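Local atomic coordinates of profilin-2 (PDB entry 2V8F), a protein that binds actin and proline-rich segments of partners such as the formin mDia1 and VASP, probably helping to control actin assembly in the cytoskeleton. Residues M86-K91 with Y99-G104. Numbering follows the deposited sequence.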
loop_
_atom_site.group_PDB
_atom_site.type_symbol
_atom_site.label_atom_id
_atom_site.label_comp_id
_atom_site.label_asym_id
_atom_site.label_seq_id
_atom_site.Cartn_x
_atom_site.Cartn_y
_atom_site.Cartn_z
ATOM N N MET A 86 5.720 21.645 -1.025
ATOM C CA MET A 86 5.146 22.414 0.052
ATOM C C MET A 86 4.946 21.489 1.253
ATOM O O MET A 86 4.630 20.319 1.073
ATOM C CB MET A 86 3.744 22.938 -0.219
ATOM C CG MET A 86 3.471 24.058 -1.164
ATOM S SD MET A 86 1.677 24.046 -1.408
ATOM C CE MET A 86 1.105 25.166 -0.201
ATOM N N ASP A 87 5.105 22.061 2.413
ATOM C CA ASP A 87 4.864 21.396 3.673
ATOM C C ASP A 87 3.631 21.982 4.329
ATOM O O ASP A 87 3.457 23.197 4.440
ATOM C CB ASP A 87 6.118 21.524 4.527
ATOM C CG ASP A 87 7.329 20.994 3.754
ATOM O OD1 ASP A 87 7.344 19.776 3.476
ATOM O OD2 ASP A 87 8.259 21.813 3.485
ATOM N N ILE A 88 2.769 21.046 4.760
ATOM C CA ILE A 88 1.477 21.382 5.322
ATOM C C ILE A 88 1.269 20.639 6.640
ATOM O O ILE A 88 1.931 19.622 6.881
ATOM C CB ILE A 88 0.400 21.009 4.273
ATOM C CG1 ILE A 88 0.452 21.972 3.078
ATOM C CG2 ILE A 88 -1.011 20.915 4.801
ATOM C CD1 ILE A 88 -0.269 21.529 1.828
ATOM N N ARG A 89 0.345 21.077 7.459
ATOM C CA ARG A 89 0.019 20.317 8.688
ATOM C C ARG A 89 -1.467 20.402 8.930
ATOM O O ARG A 89 -2.055 21.466 8.766
ATOM C CB ARG A 89 0.782 20.841 9.897
ATOM C CG ARG A 89 0.619 19.998 11.132
ATOM C CD ARG A 89 1.576 20.388 12.267
ATOM N NE ARG A 89 2.810 20.897 11.747
ATOM C CZ ARG A 89 3.437 22.036 11.901
ATOM N NH1 ARG A 89 2.952 22.988 12.654
ATOM N NH2 ARG A 89 4.580 22.188 11.245
ATOM N N THR A 90 -2.094 19.273 9.285
ATOM C CA THR A 90 -3.523 19.387 9.614
ATOM C C THR A 90 -3.680 20.239 10.859
ATOM O O THR A 90 -2.782 20.302 11.718
ATOM C CB THR A 90 -4.164 18.002 9.789
ATOM O OG1 THR A 90 -3.592 17.286 10.896
ATOM C CG2 THR A 90 -3.952 17.200 8.501
ATOM N N LYS A 91 -4.836 20.887 10.976
ATOM C CA LYS A 91 -5.272 21.545 12.233
ATOM C C LYS A 91 -6.000 20.607 13.186
ATOM O O LYS A 91 -6.728 19.775 12.786
ATOM C CB LYS A 91 -6.120 22.795 11.962
ATOM C CG LYS A 91 -5.469 23.879 11.083
ATOM C CD LYS A 91 -6.181 25.218 11.093
ATOM C CE LYS A 91 -5.732 26.286 10.095
ATOM N NZ LYS A 91 -6.809 27.314 9.793
ATOM N N TYR A 99 -1.233 15.988 11.885
ATOM C CA TYR A 99 -0.469 15.165 10.988
ATOM C C TYR A 99 0.209 16.069 9.964
ATOM O O TYR A 99 -0.412 17.013 9.503
ATOM C CB TYR A 99 -1.317 14.141 10.225
ATOM C CG TYR A 99 -2.103 13.337 11.247
ATOM C CD1 TYR A 99 -1.474 12.335 11.965
ATOM C CD2 TYR A 99 -3.439 13.584 11.498
ATOM C CE1 TYR A 99 -2.160 11.588 12.907
ATOM C CE2 TYR A 99 -4.105 12.829 12.441
ATOM C CZ TYR A 99 -3.489 11.831 13.155
ATOM O OH TYR A 99 -4.184 11.087 14.082
ATOM N N ASN A 100 1.455 15.732 9.678
ATOM C CA ASN A 100 2.213 16.478 8.680
ATOM C C ASN A 100 1.903 15.916 7.296
ATOM O O ASN A 100 1.726 14.716 7.065
ATOM C CB ASN A 100 3.695 16.401 9.010
ATOM C CG ASN A 100 3.994 17.003 10.344
ATOM O OD1 ASN A 100 3.591 18.167 10.601
ATOM N ND2 ASN A 100 4.693 16.251 11.202
ATOM N N VAL A 101 1.856 16.848 6.336
ATOM C CA VAL A 101 1.604 16.569 4.941
ATOM C C VAL A 101 2.710 17.181 4.091
ATOM O O VAL A 101 3.081 18.324 4.333
ATOM C CB VAL A 101 0.228 17.145 4.565
ATOM C CG1 VAL A 101 0.027 17.155 3.031
ATOM C CG2 VAL A 101 -0.895 16.406 5.231
ATOM N N ALA A 102 3.212 16.462 3.093
ATOM C CA ALA A 102 4.104 17.037 2.123
ATOM C C ALA A 102 3.467 16.899 0.728
ATOM O O ALA A 102 2.805 15.882 0.439
ATOM C CB ALA A 102 5.472 16.407 2.135
ATOM N N VAL A 103 3.665 17.875 -0.127
ATOM C CA VAL A 103 3.254 17.894 -1.497
ATOM C C VAL A 103 4.445 18.141 -2.408
ATOM O O VAL A 103 5.219 19.040 -2.144
ATOM C CB VAL A 103 2.210 19.021 -1.712
ATOM C CG1 VAL A 103 1.613 18.886 -3.130
ATOM C CG2 VAL A 103 1.127 19.091 -0.648
ATOM N N GLY A 104 4.567 17.339 -3.455
ATOM C CA GLY A 104 5.564 17.484 -4.472
ATOM C C GLY A 104 4.879 17.801 -5.798
ATOM O O GLY A 104 3.912 17.100 -6.142
#
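Met-86 and Ile-88 pair with Val-103 and Val-101 through two reciprocal sets of backbone hydrogen bonds, joining neighbouring antiparallel strands of the central profilin sheet. Ile-88 N reaches Val-101 O at 2.8 Å, and Val-101 N returns to Ile-88 O at the same length. At the loop end of this beta hairpin, Thr-90 N bonds to Tyr-99 O (2.8 Å), but the return bond ends on a side chain: Tyr-99 N donates to Thr-90 OG1 at 2.9 Å. That hydroxyl sits between its own backbone N and carbonyl carbon (chi1 63°), which turns it onto the backbone N of Tyr-99.

The side chains of Ile-88, Val-101 and Val-103 pack on one face, with Met-86 joining only through its CB while its sulfur end leads away. Ile-88 and Val-101 run side by side, CB to CB 3.9 Å, while Ile-88 CD1 reaches diagonally to Val-103 CG2 at 3.7 Å.

The other face, partly covered by helix 121-137, carries the polar pair. Arg-89 is bent at chi3, and its NE meets Asn-100 OD1 at 3.1 Å, in the guanidinium plane and nearly in line with the C=O bond; the amide stands perpendicular to the guanidinium. Asn-100 ND2 bonds to Val-119 O, and Asp-87 forms a salt bridge with Arg-75.

With its oxygen on Arg-89 and its nitrogen on Val-119, the Asn-100 amide is fixed in rotation, and Thr-90 extends the strand pairing by a side-chain bond where the hairpin loop begins.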